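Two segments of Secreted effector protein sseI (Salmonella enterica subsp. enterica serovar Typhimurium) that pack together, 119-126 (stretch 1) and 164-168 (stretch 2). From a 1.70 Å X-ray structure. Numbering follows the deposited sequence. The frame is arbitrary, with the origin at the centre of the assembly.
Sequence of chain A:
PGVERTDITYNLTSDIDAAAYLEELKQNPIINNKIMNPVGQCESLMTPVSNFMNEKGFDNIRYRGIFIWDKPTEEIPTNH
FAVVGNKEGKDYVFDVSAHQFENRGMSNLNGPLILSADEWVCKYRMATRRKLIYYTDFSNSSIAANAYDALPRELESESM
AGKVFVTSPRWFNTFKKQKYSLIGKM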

ATOM      1  N   GLU A 119       7.919   8.991   2.677  1.00 24.92           N
ATOM      2  CA  GLU A 119       7.549   8.713   4.055  1.00 24.93           C
ATOM      3  C   GLU A 119       6.876   7.366   4.133  1.00 23.90           C
ATOM      4  O   GLU A 119       7.077   6.626   5.100  1.00 24.44           O
ATOM      5  CB  GLU A 119       6.653   9.801   4.629  1.00 25.31           C
ATOM      6  CG  GLU A 119       7.312  11.103   4.864  1.00 28.45           C
ATOM      7  CD  GLU A 119       6.354  12.250   5.111  1.00 31.05           C
ATOM      8  OE1 GLU A 119       5.194  12.235   4.658  1.00 26.84           O
ATOM      9  OE2 GLU A 119       6.805  13.228   5.759  1.00 34.75           O
ATOM     10  N   TRP A 120       6.084   7.029   3.100  1.00 21.86           N
ATOM     11  CA  TRP A 120       5.362   5.757   3.044  1.00 21.95           C
ATOM     12  C   TRP A 120       6.381   4.583   3.023  1.00 22.07           C
ATOM     13  O   TRP A 120       6.305   3.622   3.799  1.00 22.38           O
ATOM     14  CB  TRP A 120       4.426   5.737   1.856  1.00 20.20           C
ATOM     15  CG  TRP A 120       3.597   4.457   1.690  1.00 17.72           C
ATOM     16  CD1 TRP A 120       2.390   4.194   2.261  1.00 19.08           C
ATOM     17  CD2 TRP A 120       3.963   3.291   0.952  1.00 19.52           C
ATOM     18  NE1 TRP A 120       1.962   2.946   1.922  1.00 18.70           N
ATOM     19  CE2 TRP A 120       2.910   2.367   1.092  1.00 15.85           C
ATOM     20  CE3 TRP A 120       5.063   2.937   0.148  1.00 20.23           C
ATOM     21  CZ2 TRP A 120       2.923   1.168   0.501  1.00 18.82           C
ATOM     22  CZ3 TRP A 120       5.073   1.693  -0.432  1.00 19.86           C
ATOM     23  CH2 TRP A 120       4.007   0.825  -0.262  1.00 22.16           C
ATOM     24  N   VAL A 121       7.404   4.702   2.189  1.00 22.76           N
ATOM     25  CA  VAL A 121       8.410   3.668   2.115  1.00 23.30           C
ATOM     26  C   VAL A 121       9.125   3.493   3.464  1.00 24.26           C
ATOM     27  O   VAL A 121       9.408   2.379   3.904  1.00 23.54           O
ATOM     28  CB  VAL A 121       9.434   4.004   1.026  1.00 24.59           C
ATOM     29  CG1 VAL A 121      10.642   3.056   1.160  1.00 26.12           C
ATOM     30  CG2 VAL A 121       8.827   3.871  -0.304  1.00 24.18           C
ATOM     31  N   CYS A 122       9.420   4.634   4.097  1.00 26.10           N
ATOM     32  CA  CYS A 122      10.050   4.700   5.391  1.00 28.94           C
ATOM     33  C   CYS A 122       9.216   4.003   6.427  1.00 28.09           C
ATOM     34  O   CYS A 122       9.742   3.198   7.198  1.00 28.84           O
ATOM     35  CB  CYS A 122      10.300   6.158   5.763  1.00 30.64           C
ATOM     36  SG  CYS A 122      11.758   6.794   4.846  1.00 41.70           S
ATOM     37  N   LYS A 123       7.911   4.244   6.388  1.00 25.54           N
ATOM     38  CA  LYS A 123       6.988   3.634   7.353  1.00 25.70           C
ATOM     39  C   LYS A 123       6.989   2.090   7.252  1.00 25.04           C
ATOM     40  O   LYS A 123       7.080   1.384   8.272  1.00 26.82           O
ATOM     41  CB  LYS A 123       5.566   4.154   7.157  1.00 25.04           C
ATOM     42  CG  LYS A 123       4.630   3.844   8.327  1.00 27.01           C
ATOM     43  CD  LYS A 123       4.899   4.734   9.517  1.00 28.96           C
ATOM     44  CE  LYS A 123       3.981   4.455  10.677  1.00 31.80           C
ATOM     45  NZ  LYS A 123       4.286   5.294  11.904  1.00 35.03           N
ATOM     46  N   TYR A 124       6.926   1.563   6.033  1.00 22.70           N
ATOM     47  CA  TYR A 124       6.941   0.128   5.798  1.00 22.75           C
ATOM     48  C   TYR A 124       8.278  -0.469   6.166  1.00 24.22           C
ATOM     49  O   TYR A 124       8.321  -1.503   6.801  1.00 26.36           O
ATOM     50  CB  TYR A 124       6.506  -0.229   4.359  1.00 21.60           C
ATOM     51  CG  TYR A 124       5.012  -0.366   4.225  1.00 19.95           C
ATOM     52  CD1 TYR A 124       4.185   0.749   4.230  1.00 19.87           C
ATOM     53  CD2 TYR A 124       4.437  -1.631   4.148  1.00 23.55           C
ATOM     54  CE1 TYR A 124       2.796   0.620   4.116  1.00 20.78           C
ATOM     55  CE2 TYR A 124       3.032  -1.781   4.077  1.00 21.92           C
ATOM     56  CZ  TYR A 124       2.239  -0.632   4.027  1.00 20.18           C
ATOM     57  OH  TYR A 124       0.859  -0.783   3.936  1.00 21.75           O
ATOM     58  N   ARG A 125       9.363   0.227   5.851  1.00 29.98           N
ATOM     59  CA  ARG A 125      10.682  -0.241   6.298  1.00 29.34           C
ATOM     60  C   ARG A 125      10.839  -0.346   7.808  1.00 31.72           C
ATOM     61  O   ARG A 125      11.438  -1.310   8.287  1.00 34.45           O
ATOM     62  CB  ARG A 125      11.772   0.635   5.721  1.00 30.87           C
ATOM     63  CG  ARG A 125      11.920   0.470   4.239  1.00 26.64           C
ATOM     64  CD  ARG A 125      13.115   1.280   3.744  1.00 30.20           C
ATOM     65  NE  ARG A 125      13.301   1.180   2.300  1.00 30.90           N
ATOM     66  CZ  ARG A 125      13.990   2.043   1.545  1.00 38.17           C
ATOM     67  NH1 ARG A 125      14.568   3.134   2.067  1.00 44.78           N
ATOM     68  NH2 ARG A 125      14.055   1.850   0.230  1.00 42.54           N
HETATM   69  N   MSE A 126      10.307   0.604   8.557  1.00 33.77           N
HETATM   70  CA  MSE A 126      10.469   0.569  10.017  1.00 38.24           C
HETATM   71  C   MSE A 126       9.501  -0.447  10.630  1.00 35.84           C
HETATM   72  O   MSE A 126       9.669  -0.828  11.778  1.00 37.82           O
HETATM   73  CB  MSE A 126      10.340   1.969  10.644  1.00 43.12           C
HETATM   74  CG  MSE A 126       8.999   2.665  10.479  1.00 50.42           C
HETATM   75 SE   MSE A 126       8.859   4.582  11.071  1.00 73.57          SE
HETATM   76  CE  MSE A 126       8.511   4.295  13.005  1.00 71.94           C
TER
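Stretch 2, residues 164-168: VFVTS

A short non-helical segment can be held against a helix by one well-buried residue that offers both its side chain and its carbonyl, and this pair of stretches illustrates the principle. Stretch 1 is helical, continuing a helix that begins earlier in the chain, and successive i to i+4 hydrogen bonds mark its course, among them Arg 125 N to Val 121 O at 2.9 Å. Stretch 2 starts as a strand at Val 164 and Phe 165, then leaves extended geometry at Val 166, where phi and psi are -88° and -44°, before Thr 167 returns to an extended conformation. The backbones come nearest at this bend: the CA atoms of Val 121 and Val 166 lie 6.1 Å apart, those of Arg 125 and Thr 167 6.3 Å. The register therefore advances one turn along the helix while stretch 2 advances one residue, both running in the same sense over this short span.

Val 166 supplies most of the surface that stretch 2 buries here. Its CG1 lies 3.9 Å from Tyr 124 CB and 4.2 Å from Val 121 CG1, while its CG2 approaches Trp 120 CZ3 obliquely at 4.2 Å. These are apolar contacts, and they place a compact branched side chain among three residues of the helix.

The polar anchor comes from Arg 125. Its CA-to-CB bond points sideways, but an m rotamer at chi1 followed by t at chi2 and chi3 brings the end of the side chain nearer to stretch 2. Arg 125 NE donates a short hydrogen bond to Val 166 O, 2.6 Å long with an angle of 162°, so the carbonyl meets the guanidinium at its edge, near its plane. The aliphatic part also packs: Arg 125 CG is 3.9 Å from Val 166 CG1 and 4.3 Å from Thr 167 CG2.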

ATOM      1  N   VAL A 164       9.487  -2.854  -7.546  1.00 19.73           N
ATOM      2  CA  VAL A 164      10.197  -1.866  -6.759  1.00 18.08           C
ATOM      3  C   VAL A 164      10.311  -2.359  -5.330  1.00 16.94           C
ATOM      4  O   VAL A 164       9.304  -2.580  -4.668  1.00 17.42           O
ATOM      5  CB  VAL A 164       9.531  -0.474  -6.798  1.00 18.67           C
ATOM      6  CG1 VAL A 164      10.338   0.558  -6.008  1.00 19.80           C
ATOM      7  CG2 VAL A 164       9.281  -0.021  -8.264  1.00 22.05           C
ATOM      8  N   PHE A 165      11.530  -2.549  -4.833  1.00 16.94           N
ATOM      9  CA  PHE A 165      11.745  -3.038  -3.458  1.00 17.96           C
ATOM     10  C   PHE A 165      11.591  -1.927  -2.453  1.00 18.21           C
ATOM     11  O   PHE A 165      12.145  -0.831  -2.614  1.00 18.89           O
ATOM     12  CB  PHE A 165      13.099  -3.714  -3.315  1.00 18.88           C
ATOM     13  CG  PHE A 165      13.243  -4.913  -4.180  1.00 19.06           C
ATOM     14  CD1 PHE A 165      12.693  -6.138  -3.777  1.00 18.87           C
ATOM     15  CD2 PHE A 165      13.957  -4.865  -5.367  1.00 20.31           C
ATOM     16  CE1 PHE A 165      12.791  -7.227  -4.587  1.00 20.20           C
ATOM     17  CE2 PHE A 165      14.091  -5.997  -6.154  1.00 23.26           C
ATOM     18  CZ  PHE A 165      13.485  -7.150  -5.770  1.00 22.44           C
ATOM     19  N   VAL A 166      10.784  -2.224  -1.433  1.00 18.07           N
ATOM     20  CA  VAL A 166      10.694  -1.458  -0.205  1.00 18.43           C
ATOM     21  C   VAL A 166      11.712  -1.951   0.813  1.00 19.79           C
ATOM     22  O   VAL A 166      12.408  -1.156   1.454  1.00 19.58           O
ATOM     23  CB  VAL A 166       9.307  -1.536   0.350  1.00 18.16           C
ATOM     24  CG1 VAL A 166       9.258  -0.828   1.710  1.00 17.95           C
ATOM     25  CG2 VAL A 166       8.359  -0.848  -0.656  1.00 18.76           C
ATOM     26  N   THR A 167      11.815  -3.269   0.923  1.00 20.05           N
ATOM     27  CA  THR A 167      12.828  -3.960   1.713  1.00 19.96           C
ATOM     28  C   THR A 167      13.580  -4.975   0.875  1.00 21.12           C
ATOM     29  O   THR A 167      13.142  -5.318  -0.191  1.00 22.13           O
ATOM     30  CB  THR A 167      12.214  -4.693   2.947  1.00 21.37           C
ATOM     31  OG1 THR A 167      11.417  -5.809   2.518  1.00 20.06           O
ATOM     32  CG2 THR A 167      11.450  -3.764   3.838  1.00 22.89           C
ATOM     33  N   SER A 168      14.729  -5.404   1.365  1.00 22.99           N
ATOM     34  CA  SER A 168      15.570  -6.428   0.717  1.00 24.76           C
ATOM     35  C   SER A 168      16.277  -7.223   1.796  1.00 27.04           C
ATOM     36  O   SER A 168      17.486  -7.079   2.009  1.00 28.87           O
ATOM     37  CB  SER A 168      16.575  -5.794  -0.239  1.00 27.29           C
ATOM     38  OG  SER A 168      17.166  -6.773  -1.077  1.00 29.24           O
TER